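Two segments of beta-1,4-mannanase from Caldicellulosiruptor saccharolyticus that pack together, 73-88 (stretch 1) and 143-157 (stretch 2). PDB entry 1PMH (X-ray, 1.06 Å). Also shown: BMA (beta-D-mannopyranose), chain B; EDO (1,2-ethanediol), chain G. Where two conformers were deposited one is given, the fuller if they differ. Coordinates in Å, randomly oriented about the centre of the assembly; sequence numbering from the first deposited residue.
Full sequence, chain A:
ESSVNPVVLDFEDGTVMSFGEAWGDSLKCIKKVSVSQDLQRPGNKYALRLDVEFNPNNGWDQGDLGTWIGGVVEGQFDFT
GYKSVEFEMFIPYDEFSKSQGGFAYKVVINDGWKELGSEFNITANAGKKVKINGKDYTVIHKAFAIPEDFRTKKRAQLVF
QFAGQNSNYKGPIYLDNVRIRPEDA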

# COMPACT_ATOMS: atom_id res chain seq x y z
N VAL A 73 -11.30 15.05 3.01
CA VAL A 73 -10.06 15.75 2.79
C VAL A 73 -9.78 16.67 3.98
O VAL A 73 -10.68 17.44 4.35
CB VAL A 73 -10.06 16.43 1.42
CG1 VAL A 73 -8.76 17.13 1.19
CG2 VAL A 73 -10.34 15.44 0.30
N GLU A 74 -8.57 16.62 4.51
CA GLU A 74 -8.12 17.41 5.65
C GLU A 74 -8.86 17.02 6.93
O GLU A 74 -8.72 17.68 7.96
CB GLU A 74 -8.04 18.92 5.51
CG GLU A 74 -6.89 19.38 4.64
CD GLU A 74 -5.53 19.25 5.28
OE1 GLU A 74 -5.33 18.82 6.44
OE2 GLU A 74 -4.62 19.58 4.51
N GLY A 75 -9.58 15.91 6.92
CA GLY A 75 -10.17 15.45 8.16
C GLY A 75 -9.15 14.97 9.15
O GLY A 75 -8.02 14.68 8.81
N GLN A 76 -9.60 14.87 10.40
CA GLN A 76 -8.85 14.28 11.47
C GLN A 76 -9.55 12.97 11.84
O GLN A 76 -10.72 12.76 11.52
CB GLN A 76 -8.57 15.31 12.58
CG GLN A 76 -7.81 16.59 12.07
CD GLN A 76 -6.34 16.81 12.51
OE1 GLN A 76 -5.47 17.30 11.71
NE2 GLN A 76 -6.04 16.43 13.75
N PHE A 77 -8.80 12.04 12.39
CA PHE A 77 -9.32 10.76 12.80
C PHE A 77 -8.75 10.47 14.17
O PHE A 77 -7.57 10.71 14.42
CB PHE A 77 -8.90 9.66 11.83
CG PHE A 77 -9.44 8.28 12.17
CD1 PHE A 77 -10.69 7.88 11.75
CD2 PHE A 77 -8.64 7.37 12.85
CE1 PHE A 77 -11.18 6.61 12.08
CE2 PHE A 77 -9.08 6.09 13.13
CZ PHE A 77 -10.34 5.74 12.77
N ASP A 78 -9.58 9.96 15.06
CA ASP A 78 -9.17 9.62 16.41
C ASP A 78 -8.60 8.23 16.44
O ASP A 78 -9.33 7.24 16.41
CB ASP A 78 -10.34 9.82 17.37
CG ASP A 78 -9.89 9.79 18.80
OD1 ASP A 78 -8.73 9.42 19.06
OD2 ASP A 78 -10.68 10.13 19.70
N PHE A 79 -7.27 8.14 16.47
CA PHE A 79 -6.55 6.88 16.55
C PHE A 79 -6.47 6.29 17.95
O PHE A 79 -5.80 5.28 18.13
CB PHE A 79 -5.16 6.99 15.92
CG PHE A 79 -5.13 7.23 14.44
CD1 PHE A 79 -5.19 6.17 13.55
CD2 PHE A 79 -5.04 8.51 13.91
CE1 PHE A 79 -5.15 6.41 12.20
CE2 PHE A 79 -5.01 8.75 12.54
CZ PHE A 79 -5.09 7.67 11.69
N THR A 80 -7.11 6.91 18.94
CA THR A 80 -7.20 6.31 20.26
C THR A 80 -7.68 4.87 20.15
O THR A 80 -8.70 4.59 19.53
CB THR A 80 -8.13 7.12 21.18
OG1 THR A 80 -7.64 8.47 21.29
CG2 THR A 80 -8.17 6.57 22.61
N GLY A 81 -6.93 3.96 20.75
CA GLY A 81 -7.29 2.55 20.72
C GLY A 81 -6.91 1.79 19.49
O GLY A 81 -7.07 0.57 19.46
N TYR A 82 -6.36 2.47 18.49
CA TYR A 82 -5.84 1.77 17.31
C TYR A 82 -4.34 1.60 17.50
O TYR A 82 -3.65 2.51 17.93
CB TYR A 82 -6.14 2.56 16.03
CG TYR A 82 -7.63 2.63 15.70
CD1 TYR A 82 -8.45 3.62 16.22
CD2 TYR A 82 -8.23 1.72 14.85
CE1 TYR A 82 -9.80 3.68 15.91
CE2 TYR A 82 -9.58 1.77 14.52
CZ TYR A 82 -10.36 2.73 15.07
OH TYR A 82 -11.70 2.83 14.76
N LYS A 83 -3.84 0.40 17.18
CA LYS A 83 -2.47 0.03 17.49
C LYS A 83 -1.65 -0.42 16.29
O LYS A 83 -0.44 -0.52 16.42
CB LYS A 83 -2.39 -1.03 18.60
CG LYS A 83 -3.08 -0.57 19.89
CD LYS A 83 -2.77 -1.54 21.00
CE LYS A 83 -3.35 -1.06 22.31
NZ LYS A 83 -2.90 -1.87 23.45
N SER A 84 -2.28 -0.66 15.14
CA SER A 84 -1.54 -1.11 13.98
C SER A 84 -2.22 -0.71 12.69
O SER A 84 -3.43 -0.50 12.64
CB SER A 84 -1.31 -2.64 14.02
OG SER A 84 -2.51 -3.37 13.89
N VAL A 85 -1.43 -0.67 11.63
CA VAL A 85 -1.90 -0.61 10.23
C VAL A 85 -1.36 -1.85 9.53
O VAL A 85 -0.17 -2.09 9.54
CB VAL A 85 -1.43 0.67 9.51
CG1 VAL A 85 -1.86 0.61 8.04
CG2 VAL A 85 -2.05 1.90 10.22
N GLU A 86 -2.27 -2.62 8.96
CA GLU A 86 -1.97 -3.86 8.30
C GLU A 86 -2.31 -3.75 6.82
O GLU A 86 -3.21 -2.99 6.44
CB GLU A 86 -2.84 -4.97 8.92
CG GLU A 86 -2.49 -6.37 8.46
CD GLU A 86 -3.21 -7.40 9.28
OE1 GLU A 86 -3.35 -7.15 10.52
OE2 GLU A 86 -3.53 -8.47 8.72
N PHE A 87 -1.63 -4.48 5.96
CA PHE A 87 -1.90 -4.45 4.52
C PHE A 87 -1.36 -5.71 3.88
O PHE A 87 -0.48 -6.39 4.44
CB PHE A 87 -1.26 -3.22 3.89
CG PHE A 87 0.24 -3.27 3.93
CD1 PHE A 87 0.95 -3.89 2.90
CD2 PHE A 87 0.92 -2.83 5.05
CE1 PHE A 87 2.29 -4.09 3.01
CE2 PHE A 87 2.31 -3.02 5.14
CZ PHE A 87 2.98 -3.63 4.11
N GLU A 88 -1.87 -5.99 2.67
CA GLU A 88 -1.33 -7.02 1.80
C GLU A 88 -0.96 -6.35 0.48
O GLU A 88 -1.73 -5.58 -0.08
CB GLU A 88 -2.37 -8.13 1.55
CG GLU A 88 -2.79 -8.88 2.81
CD GLU A 88 -3.81 -9.98 2.57
OE1 GLU A 88 -3.44 -10.94 1.89
OE2 GLU A 88 -4.93 -9.92 3.13
N ALA A 143 2.02 -5.85 9.40
CA ALA A 143 1.39 -4.85 10.25
C ALA A 143 2.47 -4.03 10.91
O ALA A 143 3.40 -4.60 11.45
CB ALA A 143 0.49 -5.49 11.29
N PHE A 144 2.30 -2.72 10.90
CA PHE A 144 3.21 -1.81 11.57
C PHE A 144 2.51 -1.13 12.73
O PHE A 144 1.32 -0.82 12.62
CB PHE A 144 3.75 -0.76 10.61
CG PHE A 144 4.54 -1.30 9.47
CD1 PHE A 144 5.57 -2.16 9.69
CD2 PHE A 144 4.30 -0.91 8.17
CE1 PHE A 144 6.28 -2.67 8.62
CE2 PHE A 144 5.05 -1.35 7.13
CZ PHE A 144 6.02 -2.26 7.33
N ALA A 145 3.25 -0.85 13.79
CA ALA A 145 2.70 -0.21 14.96
C ALA A 145 2.30 1.23 14.70
O ALA A 145 3.03 1.99 14.06
CB ALA A 145 3.68 -0.24 16.12
N ILE A 146 1.17 1.63 15.28
CA ILE A 146 0.85 3.04 15.50
C ILE A 146 1.48 3.40 16.85
O ILE A 146 1.07 2.82 17.86
CB ILE A 146 -0.65 3.32 15.48
CG1 ILE A 146 -1.27 2.89 14.14
CG2 ILE A 146 -0.93 4.77 15.76
CD1 ILE A 146 -2.77 2.95 14.10
N PRO A 147 2.43 4.33 16.93
CA PRO A 147 3.09 4.64 18.20
C PRO A 147 2.09 5.29 19.15
O PRO A 147 1.13 5.93 18.73
CB PRO A 147 4.23 5.55 17.76
CG PRO A 147 3.80 6.16 16.49
CD PRO A 147 2.95 5.14 15.82
N GLU A 148 2.38 5.18 20.44
CA GLU A 148 1.49 5.66 21.49
C GLU A 148 1.14 7.14 21.29
O GLU A 148 -0.01 7.57 21.48
CB GLU A 148 2.09 5.32 22.87
CG GLU A 148 2.34 3.81 23.05
CD GLU A 148 3.67 3.25 22.54
OE1 GLU A 148 3.91 3.04 21.32
OE2 GLU A 148 4.51 2.93 23.43
N ASP A 149 2.13 7.95 20.89
CA ASP A 149 1.90 9.38 20.72
C ASP A 149 1.01 9.71 19.53
O ASP A 149 0.55 10.85 19.43
CB ASP A 149 3.20 10.19 20.68
CG ASP A 149 3.93 10.13 19.36
OD1 ASP A 149 4.03 9.05 18.77
OD2 ASP A 149 4.56 11.11 18.89
N PHE A 150 0.74 8.75 18.64
CA PHE A 150 -0.25 8.92 17.55
C PHE A 150 -1.61 8.35 17.85
O PHE A 150 -2.50 8.41 16.98
CB PHE A 150 0.33 8.36 16.24
CG PHE A 150 1.01 9.41 15.41
CD1 PHE A 150 2.06 10.16 15.90
CD2 PHE A 150 0.52 9.73 14.15
CE1 PHE A 150 2.56 11.23 15.14
CE2 PHE A 150 1.03 10.74 13.43
CZ PHE A 150 2.04 11.51 13.91
N ARG A 151 -1.80 7.76 19.05
CA ARG A 151 -3.07 7.15 19.38
C ARG A 151 -3.97 8.24 19.97
O ARG A 151 -4.30 8.24 21.14
CB ARG A 151 -2.86 5.94 20.26
CG ARG A 151 -2.04 4.86 19.61
CD ARG A 151 -1.88 3.64 20.51
NE ARG A 151 -0.81 2.78 20.01
CZ ARG A 151 -0.23 1.81 20.70
NH1 ARG A 151 -0.66 1.45 21.91
NH2 ARG A 151 0.75 1.13 20.16
N THR A 152 -4.38 9.14 19.08
CA THR A 152 -5.06 10.36 19.41
C THR A 152 -5.57 10.93 18.09
O THR A 152 -5.39 10.31 17.03
CB THR A 152 -4.14 11.34 20.17
OG1 THR A 152 -4.96 12.44 20.62
CG2 THR A 152 -2.94 11.85 19.31
N LYS A 153 -6.19 12.09 18.13
CA LYS A 153 -6.65 12.70 16.89
C LYS A 153 -5.45 13.19 16.07
O LYS A 153 -4.61 13.94 16.56
CB LYS A 153 -7.62 13.83 17.19
CG LYS A 153 -8.95 13.39 17.76
CD LYS A 153 -9.70 14.60 18.36
CE LYS A 153 -9.18 14.97 19.74
NZ LYS A 153 -9.82 16.06 20.54
N LYS A 154 -5.42 12.75 14.81
CA LYS A 154 -4.36 13.11 13.87
C LYS A 154 -4.98 13.32 12.51
O LYS A 154 -6.05 12.83 12.19
CB LYS A 154 -3.31 11.98 13.81
CG LYS A 154 -2.47 11.79 15.10
CD LYS A 154 -1.54 12.93 15.36
CE LYS A 154 -0.61 12.57 16.49
NZ LYS A 154 0.32 13.67 16.79
N ARG A 155 -4.23 14.02 11.66
CA ARG A 155 -4.60 14.23 10.28
C ARG A 155 -4.75 12.88 9.59
O ARG A 155 -3.85 12.06 9.61
CB ARG A 155 -3.52 15.06 9.61
CG ARG A 155 -3.83 15.57 8.24
CD ARG A 155 -2.79 16.60 7.83
NE ARG A 155 -3.01 17.15 6.50
CZ ARG A 155 -2.55 16.61 5.39
NH1 ARG A 155 -1.86 15.48 5.40
NH2 ARG A 155 -2.83 17.20 4.24
N ALA A 156 -5.91 12.67 8.96
CA ALA A 156 -6.39 11.34 8.62
C ALA A 156 -6.00 10.85 7.23
O ALA A 156 -6.82 10.25 6.53
CB ALA A 156 -7.86 11.26 8.77
N GLN A 157 -4.76 11.14 6.83
CA GLN A 157 -4.29 10.70 5.51
C GLN A 157 -3.27 9.58 5.71
O GLN A 157 -2.21 9.79 6.30
CB GLN A 157 -3.73 11.88 4.73
CG GLN A 157 -3.47 11.47 3.29
CD GLN A 157 -2.80 12.54 2.48
OE1 GLN A 157 -1.86 13.21 2.94
NE2 GLN A 157 -3.28 12.75 1.25
C1 BMA B . 2.53 20.12 2.15
C2 BMA B . 2.54 21.40 1.31
C3 BMA B . 1.75 22.53 1.95
C4 BMA B . 0.30 22.10 2.13
C5 BMA B . 0.29 20.83 2.97
C6 BMA B . -1.07 20.13 3.08
O2 BMA B . 2.00 21.14 0.03
O3 BMA B . 1.88 23.71 1.17
O4 BMA B . -0.44 23.11 2.78
O5 BMA B . 1.19 19.84 2.51
O6 BMA B . -1.44 19.47 1.88
C1 EDO G . -5.87 10.72 -1.66
O1 EDO G . -5.16 11.35 -0.61
C2 EDO G . -7.36 11.01 -1.72
O2 EDO G . -8.14 10.46 -0.68
O HOH W 1 -3.94 16.45 15.56
O HOH W 2 -0.06 -0.97 23.38

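Stretch 2 pairs with stretch 1 through two antiparallel ladders whose registers differ by two residues, burying 1158 Å². In the first, Ala 143 lies beside Glu 86, its small CB 4.1 Å from Glu 86 CB. Phe 144 and Val 85 exchange backbone hydrogen bonds, N to O, both 2.9 Å, while Phe 144 CE2 meets Phe 87 CE2 at 3.8 Å, an oblique aromatic contact. Ile 146 N donates to Lys 83 O (2.9 Å), and its side chain points toward stretch 1: CD1 lies 3.9 Å from Tyr 82 CB and 4.1 Å from both Phe 79 CD1 and Val 85 CG2, a buried cluster suiting an aliphatic residue.

Arg 151 turns its guanidinium back to Ile 146 O, bonded by NE and NH2 (both 2.9 Å). Lys 83 CG covers one face of that group, and a water accepts from Arg 151 NH1 and Lys 83 NZ, between like charges. Thr 152 O receives Phe 79 N (2.9 Å), opening the second ladder, where Lys 154 and Phe 77 form a reciprocal pair. Arg 155 extends to a two-pronged salt bridge, NE to Glu 74 OE1 (2.9 Å) and NH2 to Glu 74 OE2 (3.0 Å). Ala 156 N bonds Gly 75 O (2.9 Å), and its CB packs 3.6 Å from Phe 77 CB.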